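Local coordinates for peptide chain release factor subunit 1 (Aeropyrum pernix, PDB 3AGK), which probably directs the termination of nascent peptide synthesis in response to the stop codons UAA, UAG and UGA, at residues G144-E149 against K220-A225; Q152-L157 against A256-Q261; L229-F234 against L252-Y257; A266-E271 against M278-V283. All coordinates share one frame; numbering follows the deposited sequence.

Overall arrangement
From the N terminus, the first strand involved is 142-149, and contact 1 closes a long loop when strand 219-226 returns parallel to it. Contact 2 starts on the next strand, 152-159, and crosses contact 1, because its partner lies beyond strand 219-226, at the start of helix 259-269. Contact 3, a shorter loop from helix 230-236 to strand 253-254, opens after contact 1 has closed and ends on a segment overlapping that of contact 2, sharing Ala256 and Tyr257. Contact 4 follows in series, the shortest loop, between helices 259-269 and 277-294. Contacts 1 to 3 build one sheet and its flanks; contact 4 joins them to helix 277-294.

Contact 1 (G144-E149 against K220-A225)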
loop_
_atom_site.group_PDB
_atom_site.type_symbol
_atom_site.label_atom_id
_atom_site.label_comp_id
_atom_site.label_asym_id
_atom_site.label_seq_id
_atom_site.Cartn_x
_atom_site.Cartn_y
_atom_site.Cartn_z
ATOM N N GLY A 144 -2.101 11.953 0.616
ATOM C CA GLY A 144 -1.144 12.410 -0.380
ATOM C C GLY A 144 -0.355 13.567 0.209
ATOM O O GLY A 144 -0.858 14.322 1.028
ATOM N N ILE A 145 0.904 13.684 -0.172
ATOM C CA ILE A 145 1.742 14.783 0.295
ATOM C C ILE A 145 2.477 15.394 -0.900
ATOM O O ILE A 145 3.070 14.666 -1.715
ATOM C CB ILE A 145 2.767 14.308 1.331
ATOM C CG1 ILE A 145 2.071 13.471 2.405
ATOM C CG2 ILE A 145 3.538 15.511 1.947
ATOM C CD1 ILE A 145 2.920 12.350 2.902
ATOM N N ILE A 146 2.398 16.718 -1.007
ATOM C CA ILE A 146 3.139 17.480 -2.012
ATOM C C ILE A 146 4.041 18.476 -1.280
ATOM O O ILE A 146 3.557 19.343 -0.562
ATOM C CB ILE A 146 2.198 18.228 -2.993
ATOM C CG1 ILE A 146 1.223 17.249 -3.650
ATOM C CG2 ILE A 146 3.000 18.949 -4.073
ATOM C CD1 ILE A 146 -0.049 17.891 -4.204
ATOM N N ILE A 147 5.355 18.296 -1.426
ATOM C CA ILE A 147 6.353 19.268 -0.978
ATOM C C ILE A 147 6.728 20.151 -2.164
ATOM O O ILE A 147 7.128 19.649 -3.217
ATOM C CB ILE A 147 7.621 18.579 -0.419
ATOM C CG1 ILE A 147 7.249 17.588 0.691
ATOM C CG2 ILE A 147 8.607 19.614 0.116
ATOM C CD1 ILE A 147 8.411 16.739 1.114
ATOM N N VAL A 148 6.569 21.459 -2.005
ATOM C CA VAL A 148 6.755 22.368 -3.125
ATOM C C VAL A 148 7.805 23.412 -2.824
ATOM O O VAL A 148 7.801 24.028 -1.754
ATOM C CB VAL A 148 5.480 23.164 -3.480
ATOM C CG1 VAL A 148 5.655 23.797 -4.867
ATOM C CG2 VAL A 148 4.254 22.290 -3.447
ATOM N N GLU A 149 8.689 23.608 -3.790
ATOM C CA GLU A 149 9.591 24.741 -3.813
ATOM C C GLU A 149 9.482 25.337 -5.204
ATOM O O GLU A 149 8.993 24.687 -6.129
ATOM C CB GLU A 149 11.032 24.297 -3.584
ATOM C CG GLU A 149 11.385 24.072 -2.142
ATOM C CD GLU A 149 12.852 23.741 -1.954
ATOM O OE1 GLU A 149 13.676 24.684 -1.917
ATOM O OE2 GLU A 149 13.178 22.542 -1.835
ATOM N N LYS A 220 -7.944 10.220 1.402
ATOM C CA LYS A 220 -8.769 11.024 2.297
ATOM C C LYS A 220 -8.296 12.473 2.438
ATOM O O LYS A 220 -9.053 13.343 2.867
ATOM C CB LYS A 220 -8.868 10.359 3.675
ATOM C CG LYS A 220 -9.648 9.045 3.656
ATOM C CD LYS A 220 -11.156 9.270 3.585
ATOM C CE LYS A 220 -11.818 8.976 4.940
ATOM N NZ LYS A 220 -13.302 9.164 4.940
ATOM N N GLY A 221 -7.048 12.740 2.080
ATOM C CA GLY A 221 -6.526 14.083 2.232
ATOM C C GLY A 221 -5.218 14.313 1.521
ATOM O O GLY A 221 -4.577 13.361 1.070
ATOM N N VAL A 222 -4.817 15.581 1.439
ATOM C CA VAL A 222 -3.532 15.943 0.843
ATOM C C VAL A 222 -2.869 16.980 1.709
ATOM O O VAL A 222 -3.485 17.975 2.091
ATOM C CB VAL A 222 -3.695 16.505 -0.586
ATOM C CG1 VAL A 222 -2.325 16.935 -1.176
ATOM C CG2 VAL A 222 -4.390 15.467 -1.477
ATOM N N ILE A 223 -1.620 16.733 2.060
ATOM C CA ILE A 223 -0.849 17.726 2.782
ATOM C C ILE A 223 0.017 18.450 1.768
ATOM O O ILE A 223 0.717 17.815 0.958
ATOM C CB ILE A 223 0.055 17.068 3.833
ATOM C CG1 ILE A 223 -0.791 16.426 4.941
ATOM C CG2 ILE A 223 1.017 18.097 4.428
ATOM C CD1 ILE A 223 -0.003 15.462 5.821
ATOM N N VAL A 224 -0.033 19.773 1.785
ATOM C CA VAL A 224 0.935 20.531 0.996
ATOM C C VAL A 224 1.934 21.160 1.972
ATOM O O VAL A 224 1.540 21.824 2.923
ATOM C CB VAL A 224 0.276 21.607 0.067
ATOM C CG1 VAL A 224 1.356 22.417 -0.685
ATOM C CG2 VAL A 224 -0.674 20.952 -0.906
ATOM N N ALA A 225 3.220 20.913 1.739
ATOM C CA ALA A 225 4.291 21.406 2.607
ATOM C C ALA A 225 5.411 22.015 1.777
ATOM O O ALA A 225 5.414 21.919 0.563
ATOM C CB ALA A 225 4.849 20.281 3.452
#
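Ala225, Ile146 and Gly144 have the most surface buried where strands 144-149 and 220-225 run in parallel; the axes of the two short segments approach to 4.5 Å and differ by only 14° in direction. Ile146 is bonded through both its own N-H and its own C=O: its N donates to Ile223 O at 2.8 Å, nearly along the C=O axis, and its O accepts the N of Ala225 at 2.8 Å. Gly144 does the same two residues earlier, its N giving to Gly221 O at 2.9 Å and its O taking the N-H of Ile223 at 2.7 Å. Ala225 finishes the pattern by offering its O to Val148 N at 2.9 Å. Between these bonds, CA-H groups lean on the same oxygens, as with Ile147 CA and Ala225 O at 3.2 Å. Ile146 holds CG1 beside its backbone N (chi1 -55°), and its outstretched CD1 crosses Val222 CG1 obliquely at 3.9 Å. That face, with Val148 and Val224, lies under helices 188-215 and 230-236. On the reverse face Ile145, Ile147 and the short Ala225 meet helix 259-269. These are the central strand of a mixed sheet and its parallel neighbour; the strand order 3-2-1-4-5 and helices on both faces are those of the ribonuclease H-like fold found in the middle domain of eRF1-type release factors.

Contact 2 (Q152-L157 against A256-Q261); sequences QATIGL and AYQGLQ
Thr154 OG1 is gripped by two hydrogen bonds: it donates to Gln258 OE1 at 2.6 Å, in that carbonyl's plane, and accepts the backbone N-H of Gly259 at 2.9 Å with an angle of 162°. So strand 152-159, an antiparallel member of this ribonuclease H-like sheet, is tied to the chain leading into helix 259-269. The hydroxyl is well placed because it sits beside its own backbone N (chi1 -60°), while CG2 turns the other way and lies 4.0 Å from Gly259 CA. Gln258 is bent at chi2 (-90°), so its amide folds back over the strand; OE1 comes close to Thr154 N as well, though the angle is too poor for a bond, and NE2 is hydrogen-bonded to Glu149 OE2. Both ends of this amide are therefore held, which fixes its rotation. Thr154 is buried, whereas the two glutamines lie nearer the solvent. Gln152, fully extended, runs past Gln258 in the opposite direction, with the two amides stacked almost parallel. Gln152 OE1 comes to rest 3.8 Å from Gln258 CG.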
loop_
_atom_site.group_PDB
_atom_site.type_symbol
_atom_site.label_atom_id
_atom_site.label_comp_id
_atom_site.label_asym_id
_atom_site.label_seq_id
_atom_site.Cartn_x
_atom_site.Cartn_y
_atom_site.Cartn_z
ATOM N N GLN A 152 11.674 22.883 -7.253
ATOM C CA GLN A 152 11.825 21.483 -6.850
ATOM C C GLN A 152 10.612 20.986 -6.054
ATOM O O GLN A 152 10.003 21.742 -5.305
ATOM C CB GLN A 152 13.089 21.346 -6.013
ATOM C CG GLN A 152 13.502 19.942 -5.675
ATOM C CD GLN A 152 14.748 19.930 -4.803
ATOM O OE1 GLN A 152 15.236 18.875 -4.417
ATOM N NE2 GLN A 152 15.261 21.114 -4.482
ATOM N N ALA A 153 10.262 19.716 -6.224
ATOM C CA ALA A 153 9.066 19.179 -5.592
ATOM C C ALA A 153 9.181 17.686 -5.298
ATOM O O ALA A 153 9.936 16.983 -5.949
ATOM C CB ALA A 153 7.842 19.451 -6.449
ATOM N N THR A 154 8.432 17.222 -4.297
ATOM C CA THR A 154 8.317 15.803 -3.980
ATOM C C THR A 154 6.840 15.443 -3.838
ATOM O O THR A 154 6.080 16.140 -3.154
ATOM C CB THR A 154 9.046 15.458 -2.647
ATOM O OG1 THR A 154 10.435 15.795 -2.755
ATOM C CG2 THR A 154 8.901 13.954 -2.285
ATOM N N ILE A 155 6.424 14.362 -4.488
ATOM C CA ILE A 155 5.082 13.835 -4.292
ATOM C C ILE A 155 5.177 12.489 -3.545
ATOM O O ILE A 155 5.932 11.598 -3.944
ATOM C CB ILE A 155 4.324 13.726 -5.625
ATOM C CG1 ILE A 155 4.338 15.093 -6.309
ATOM C CG2 ILE A 155 2.871 13.240 -5.407
ATOM C CD1 ILE A 155 3.916 15.065 -7.740
ATOM N N GLY A 156 4.450 12.368 -2.431
ATOM C CA GLY A 156 4.528 11.172 -1.610
ATOM C C GLY A 156 3.162 10.619 -1.257
ATOM O O GLY A 156 2.133 11.231 -1.549
ATOM N N LEU A 157 3.156 9.461 -0.610
ATOM C CA LEU A 157 1.921 8.796 -0.258
ATOM C C LEU A 157 2.050 8.111 1.099
ATOM O O LEU A 157 3.001 7.364 1.334
ATOM C CB LEU A 157 1.567 7.768 -1.328
ATOM C CG LEU A 157 0.201 7.115 -1.118
ATOM C CD1 LEU A 157 -0.917 8.148 -1.191
ATOM C CD2 LEU A 157 -0.005 6.013 -2.136
ATOM N N ALA A 256 11.620 21.831 5.719
ATOM C CA ALA A 256 12.881 22.291 5.170
ATOM C C ALA A 256 13.420 21.422 4.039
ATOM O O ALA A 256 14.186 21.896 3.201
ATOM C CB ALA A 256 13.932 22.408 6.287
ATOM N N TYR A 257 13.033 20.153 4.011
ATOM C CA TYR A 257 13.665 19.208 3.092
ATOM C C TYR A 257 12.716 18.634 2.052
ATOM O O TYR A 257 11.501 18.811 2.136
ATOM C CB TYR A 257 14.325 18.069 3.873
ATOM C CG TYR A 257 15.436 18.524 4.785
ATOM C CD1 TYR A 257 15.216 18.699 6.146
ATOM C CD2 TYR A 257 16.704 18.803 4.279
ATOM C CE1 TYR A 257 16.233 19.127 6.987
ATOM C CE2 TYR A 257 17.727 19.227 5.111
ATOM C CZ TYR A 257 17.488 19.386 6.463
ATOM O OH TYR A 257 18.506 19.816 7.285
ATOM N N GLN A 258 13.296 17.955 1.064
ATOM C CA GLN A 258 12.562 17.272 0.012
ATOM C C GLN A 258 12.824 15.789 0.179
ATOM O O GLN A 258 13.441 15.384 1.158
ATOM C CB GLN A 258 13.047 17.750 -1.371
ATOM C CG GLN A 258 12.682 19.193 -1.689
ATOM C CD GLN A 258 11.332 19.330 -2.375
ATOM O OE1 GLN A 258 10.721 18.337 -2.764
ATOM N NE2 GLN A 258 10.869 20.568 -2.544
ATOM N N GLY A 259 12.351 14.974 -0.759
ATOM C CA GLY A 259 12.556 13.538 -0.672
ATOM C C GLY A 259 11.881 12.896 0.537
ATOM O O GLY A 259 11.040 13.513 1.200
ATOM N N LEU A 260 12.242 11.647 0.807
ATOM C CA LEU A 260 11.703 10.900 1.937
ATOM C C LEU A 260 11.771 11.709 3.224
ATOM O O LEU A 260 10.818 11.740 4.012
ATOM C CB LEU A 260 12.484 9.604 2.123
ATOM C CG LEU A 260 11.669 8.317 2.164
ATOM C CD1 LEU A 260 10.348 8.548 2.889
ATOM C CD2 LEU A 260 11.430 7.793 0.760
ATOM N N GLN A 261 12.910 12.355 3.441
ATOM C CA GLN A 261 13.122 13.165 4.643
ATOM C C GLN A 261 12.100 14.294 4.807
ATOM O O GLN A 261 11.589 14.510 5.897
ATOM C CB GLN A 261 14.538 13.740 4.639
ATOM C CG GLN A 261 14.918 14.535 5.872
ATOM C CD GLN A 261 16.313 15.128 5.756
ATOM O OE1 GLN A 261 16.925 15.114 4.684
ATOM N NE2 GLN A 261 16.822 15.658 6.861
#

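Contact 3 (L229-F234 against L252-Y257)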
loop_
_atom_site.group_PDB
_atom_site.type_symbol
_atom_site.label_atom_id
_atom_site.label_comp_id
_atom_site.label_asym_id
_atom_site.label_seq_id
_atom_site.Cartn_x
_atom_site.Cartn_y
_atom_site.Cartn_z
ATOM N N LEU A 229 7.410 30.553 0.881
ATOM C CA LEU A 229 6.093 30.947 0.390
ATOM C C LEU A 229 5.570 30.123 -0.790
ATOM O O LEU A 229 4.393 30.204 -1.133
ATOM C CB LEU A 229 6.124 32.421 0.015
ATOM C CG LEU A 229 4.886 33.248 0.329
ATOM C CD1 LEU A 229 4.454 33.100 1.783
ATOM C CD2 LEU A 229 5.181 34.693 -0.002
ATOM N N ALA A 230 6.430 29.328 -1.407
ATOM C CA ALA A 230 6.038 28.677 -2.662
ATOM C C ALA A 230 4.752 27.840 -2.559
ATOM O O ALA A 230 3.923 27.838 -3.488
ATOM C CB ALA A 230 7.181 27.855 -3.225
ATOM N N LYS A 231 4.580 27.145 -1.433
ATOM C CA LYS A 231 3.429 26.264 -1.233
ATOM C C LYS A 231 2.109 27.045 -1.174
ATOM O O LYS A 231 1.065 26.550 -1.609
ATOM C CB LYS A 231 3.612 25.421 0.046
ATOM C CG LYS A 231 3.798 26.283 1.312
ATOM C CD LYS A 231 3.996 25.444 2.571
ATOM C CE LYS A 231 4.277 26.334 3.788
ATOM N NZ LYS A 231 5.713 26.709 3.872
ATOM N N GLN A 232 2.155 28.258 -0.624
ATOM C CA GLN A 232 0.985 29.135 -0.616
ATOM C C GLN A 232 0.620 29.531 -2.056
ATOM O O GLN A 232 -0.551 29.475 -2.456
ATOM C CB GLN A 232 1.239 30.402 0.220
ATOM C CG GLN A 232 1.494 30.149 1.713
ATOM C CD GLN A 232 1.264 31.390 2.573
ATOM O OE1 GLN A 232 0.717 32.386 2.095
ATOM N NE2 GLN A 232 1.679 31.330 3.847
ATOM N N GLU A 233 1.633 29.917 -2.834
ATOM C CA GLU A 233 1.425 30.254 -4.237
ATOM C C GLU A 233 0.869 29.042 -4.980
ATOM O O GLU A 233 -0.100 29.147 -5.732
ATOM C CB GLU A 233 2.733 30.764 -4.874
ATOM C CG GLU A 233 3.260 32.059 -4.212
ATOM C CD GLU A 233 4.598 32.583 -4.779
ATOM O OE1 GLU A 233 5.377 31.811 -5.383
ATOM O OE2 GLU A 233 4.871 33.788 -4.591
ATOM N N PHE A 234 1.457 27.881 -4.735
ATOM C CA PHE A 234 1.044 26.661 -5.426
ATOM C C PHE A 234 -0.425 26.347 -5.172
ATOM O O PHE A 234 -1.159 25.952 -6.082
ATOM C CB PHE A 234 1.898 25.480 -4.959
ATOM C CG PHE A 234 1.522 24.179 -5.592
ATOM C CD1 PHE A 234 1.883 23.901 -6.913
ATOM C CD2 PHE A 234 0.814 23.225 -4.870
ATOM C CE1 PHE A 234 1.542 22.693 -7.514
ATOM C CE2 PHE A 234 0.473 22.020 -5.450
ATOM C CZ PHE A 234 0.837 21.751 -6.782
ATOM N N LEU A 252 -1.115 24.669 5.785
ATOM C CA LEU A 252 0.088 24.386 5.026
ATOM C C LEU A 252 1.204 24.112 6.010
ATOM O O LEU A 252 1.274 24.758 7.052
ATOM C CB LEU A 252 0.459 25.590 4.159
ATOM C CG LEU A 252 -0.575 26.005 3.112
ATOM C CD1 LEU A 252 -0.034 27.119 2.250
ATOM C CD2 LEU A 252 -0.971 24.822 2.246
ATOM N N VAL A 253 2.096 23.184 5.674
ATOM C CA VAL A 253 3.126 22.759 6.624
ATOM C C VAL A 253 4.522 23.206 6.225
ATOM O O VAL A 253 4.966 22.917 5.119
ATOM C CB VAL A 253 3.136 21.221 6.772
ATOM C CG1 VAL A 253 4.279 20.775 7.667
ATOM C CG2 VAL A 253 1.781 20.723 7.286
ATOM N N ASP A 254 5.205 23.904 7.133
ATOM C CA ASP A 254 6.574 24.359 6.907
ATOM C C ASP A 254 7.555 23.231 7.110
ATOM O O ASP A 254 7.632 22.629 8.175
ATOM C CB ASP A 254 6.923 25.528 7.826
ATOM C CG ASP A 254 6.033 26.722 7.584
ATOM O OD1 ASP A 254 6.239 27.401 6.546
ATOM O OD2 ASP A 254 5.117 26.959 8.406
ATOM N N VAL A 255 8.310 22.948 6.067
ATOM C CA VAL A 255 9.225 21.832 6.063
ATOM C C VAL A 255 10.453 22.290 5.295
ATOM O O VAL A 255 10.343 23.050 4.340
ATOM C CB VAL A 255 8.533 20.647 5.376
ATOM C CG1 VAL A 255 9.469 19.868 4.532
ATOM C CG2 VAL A 255 7.823 19.782 6.406
ATOM N N ALA A 256 11.620 21.831 5.719
ATOM C CA ALA A 256 12.881 22.291 5.170
ATOM C C ALA A 256 13.420 21.422 4.039
ATOM O O ALA A 256 14.186 21.896 3.201
ATOM C CB ALA A 256 13.932 22.408 6.287
ATOM N N TYR A 257 13.033 20.153 4.011
ATOM C CA TYR A 257 13.665 19.208 3.092
ATOM C C TYR A 257 12.716 18.634 2.052
ATOM O O TYR A 257 11.501 18.811 2.136
ATOM C CB TYR A 257 14.325 18.069 3.873
ATOM C CG TYR A 257 15.436 18.524 4.785
ATOM C CD1 TYR A 257 15.216 18.699 6.146
ATOM C CD2 TYR A 257 16.704 18.803 4.279
ATOM C CE1 TYR A 257 16.233 19.127 6.987
ATOM C CE2 TYR A 257 17.727 19.227 5.111
ATOM C CZ TYR A 257 17.488 19.386 6.463
ATOM O OH TYR A 257 18.506 19.816 7.285
#
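Lys231 and Leu252 run antiparallel alongside each other, the aliphatic part of the lysine lying along the leucine, while Asp254 meets the lysine tip crosswise. Lys231 leaves helix 230-236 with CG wedged between N and C (chi1 58°). From there it runs straight as far as CE, then bends at chi4 (-83°) to turn the ammonium group aside. On the way CD touches Leu252 CB at 3.9 Å and passes Val253 O at 3.7 Å. NZ makes a salt bridge to Asp254 OD1 at 2.8 Å, arriving from above the carboxylate plane. It is also hydrogen-bonded to Gly226 O at the end of strand 219-226 and Gly228 O just after it, so three oxygens grip it. That all-oxygen setting would be expected to favour the charged lysine. At the next residue of the helix, Gln232 lies aslant to Leu252, its CG 3.4 Å from Leu252 CD1. The CD1 branch packs against the helix backbone, also lying 3.6 Å from Gln232 CA. The carbon chain of Lys231 is buried, and both it and Leu252 rest on Val224 of the neighbouring strand; Gln232 and Asp254 face the solvent. Val253, pointing the other way, packs towards helix 259-269. The lysine bridges the successive parts of a beta-alpha-beta crossover: strand 219-226, helix 230-236, and then the short, weakly bonded strand 253-254, which is parallel to the first and outermost in the sheet within this chain.

Contact 4 (A266-E271 against M278-V283); sequences AVMKAE and MYRDAV
The tight part of this contact is apolar. Met268, bent at chi2 and chi3, meets Val283 tip to tip, with its CE 3.5 Å from Val283 CG1, closer than usual for two carbons. Met268 SD also makes an oblique Met-aromatic contact with Tyr279, 5.1 Å from the ring centroid, and lies 3.8 Å from Arg280 CG. Val267 crosses the tyrosine at about a right angle, CG1 lying 3.4 Å from Tyr279 CD1. The end of Arg280 is polar but still buried. Helix 259-269 has ended there, and Ala270 is the centre of an inverse gamma turn. Its O receives Arg280 NH2 at 2.9 Å, in the guanidinium plane but from above the carbonyl plane; Val273 O takes the same nitrogen. Arg280 NE is buried without a partner. On the loose, solvent side, Glu271 reaches across with its CG, 3.9 Å from Arg280 NE, and its OE1 stays 5.6 Å from that atom. Behind the contact, Ala266 and Val267 sit on Ile145 of strand 142-149, and Ala270 on Ile223 of strand 219-226. Tyr279 and Val283 also touch Lys264, earlier in helix 259-269, and Leu349 of a loop; helix 259-269 lies between the sheet and helix 277-294.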
loop_
_atom_site.group_PDB
_atom_site.type_symbol
_atom_site.label_atom_id
_atom_site.label_comp_id
_atom_site.label_asym_id
_atom_site.label_seq_id
_atom_site.Cartn_x
_atom_site.Cartn_y
_atom_site.Cartn_z
ATOM N N ALA A 266 6.826 16.537 7.033
ATOM C CA ALA A 266 5.483 17.061 6.805
ATOM C C ALA A 266 4.427 16.245 7.551
ATOM O O ALA A 266 3.477 16.790 8.122
ATOM C CB ALA A 266 5.176 17.082 5.340
ATOM N N VAL A 267 4.589 14.928 7.521
ATOM C CA VAL A 267 3.675 14.044 8.221
ATOM C C VAL A 267 3.760 14.235 9.747
ATOM O O VAL A 267 2.741 14.328 10.430
ATOM C CB VAL A 267 3.900 12.563 7.796
ATOM C CG1 VAL A 267 3.054 11.617 8.640
ATOM C CG2 VAL A 267 3.570 12.396 6.299
ATOM N N MET A 268 4.971 14.312 10.282
ATOM C CA MET A 268 5.104 14.548 11.707
ATOM C C MET A 268 4.494 15.888 12.111
ATOM O O MET A 268 4.003 16.027 13.217
ATOM C CB MET A 268 6.563 14.466 12.169
ATOM C CG MET A 268 7.224 13.115 11.901
ATOM S SD MET A 268 6.348 11.705 12.648
ATOM C CE MET A 268 6.451 12.073 14.418
ATOM N N LYS A 269 4.531 16.880 11.228
ATOM C CA LYS A 269 4.106 18.220 11.629
ATOM C C LYS A 269 2.650 18.485 11.331
ATOM O O LYS A 269 2.088 19.458 11.824
ATOM C CB LYS A 269 4.980 19.293 10.987
ATOM C CG LYS A 269 6.342 19.382 11.610
ATOM C CD LYS A 269 7.220 20.393 10.915
ATOM C CE LYS A 269 6.829 21.816 11.257
ATOM N NZ LYS A 269 7.996 22.729 11.035
ATOM N N ALA A 270 2.043 17.624 10.520
ATOM C CA ALA A 270 0.629 17.770 10.170
ATOM C C ALA A 270 -0.255 17.231 11.303
ATOM O O ALA A 270 -1.068 16.323 11.119
ATOM C CB ALA A 270 0.326 17.056 8.863
ATOM N N GLU A 271 -0.098 17.804 12.479
ATOM C CA GLU A 271 -0.736 17.228 13.658
ATOM C C GLU A 271 -2.270 17.195 13.593
ATOM O O GLU A 271 -2.917 16.434 14.317
ATOM C CB GLU A 271 -0.210 17.899 14.929
ATOM C CG GLU A 271 1.100 17.270 15.407
ATOM C CD GLU A 271 2.166 18.285 15.786
ATOM O OE1 GLU A 271 2.896 18.027 16.769
ATOM O OE2 GLU A 271 2.282 19.326 15.101
ATOM N N MET A 278 -1.173 7.021 13.019
ATOM C CA MET A 278 -0.537 5.727 13.098
ATOM C C MET A 278 0.961 5.824 12.775
ATOM O O MET A 278 1.791 5.188 13.428
ATOM C CB MET A 278 -1.242 4.744 12.181
ATOM C CG MET A 278 -0.746 3.334 12.309
ATOM S SD MET A 278 -1.741 2.188 11.332
ATOM C CE MET A 278 -0.506 0.958 10.942
ATOM N N TYR A 279 1.295 6.648 11.786
ATOM C CA TYR A 279 2.682 6.885 11.401
ATOM C C TYR A 279 3.429 7.668 12.485
ATOM O O TYR A 279 4.550 7.313 12.851
ATOM C CB TYR A 279 2.750 7.636 10.049
ATOM C CG TYR A 279 4.170 7.851 9.578
ATOM C CD1 TYR A 279 4.859 9.003 9.913
ATOM C CD2 TYR A 279 4.838 6.872 8.868
ATOM C CE1 TYR A 279 6.161 9.202 9.513
ATOM C CE2 TYR A 279 6.151 7.054 8.468
ATOM C CZ TYR A 279 6.811 8.229 8.798
ATOM O OH TYR A 279 8.125 8.432 8.415
ATOM N N ARG A 280 2.818 8.736 12.989
ATOM C CA ARG A 280 3.435 9.485 14.074
ATOM C C ARG A 280 3.671 8.572 15.295
ATOM O O ARG A 280 4.696 8.670 15.969
ATOM C CB ARG A 280 2.583 10.689 14.481
ATOM C CG ARG A 280 2.656 11.918 13.556
ATOM C CD ARG A 280 2.114 13.158 14.295
ATOM N NE ARG A 280 1.015 13.797 13.590
ATOM C CZ ARG A 280 -0.199 13.274 13.468
ATOM N NH1 ARG A 280 -0.456 12.092 13.995
ATOM N NH2 ARG A 280 -1.149 13.922 12.809
ATOM N N ASP A 281 2.730 7.675 15.572
ATOM C CA ASP A 281 2.896 6.759 16.703
ATOM C C ASP A 281 4.129 5.886 16.534
ATOM O O ASP A 281 4.916 5.720 17.468
ATOM C CB ASP A 281 1.652 5.896 16.889
ATOM C CG ASP A 281 0.467 6.689 17.423
ATOM O OD1 ASP A 281 0.663 7.818 17.952
ATOM O OD2 ASP A 281 -0.666 6.179 17.305
ATOM N N ALA A 282 4.316 5.356 15.326
ATOM C CA ALA A 282 5.453 4.491 15.058
ATOM C C ALA A 282 6.754 5.278 15.208
ATOM O O ALA A 282 7.687 4.820 15.858
ATOM C CB ALA A 282 5.346 3.867 13.668
ATOM N N VAL A 283 6.800 6.472 14.621
ATOM C CA VAL A 283 7.975 7.327 14.722
ATOM C C VAL A 283 8.241 7.752 16.170
ATOM O O VAL A 283 9.368 7.651 16.665
ATOM C CB VAL A 283 7.849 8.595 13.825
ATOM C CG1 VAL A 283 8.918 9.607 14.181
ATOM C CG2 VAL A 283 7.943 8.232 12.334
#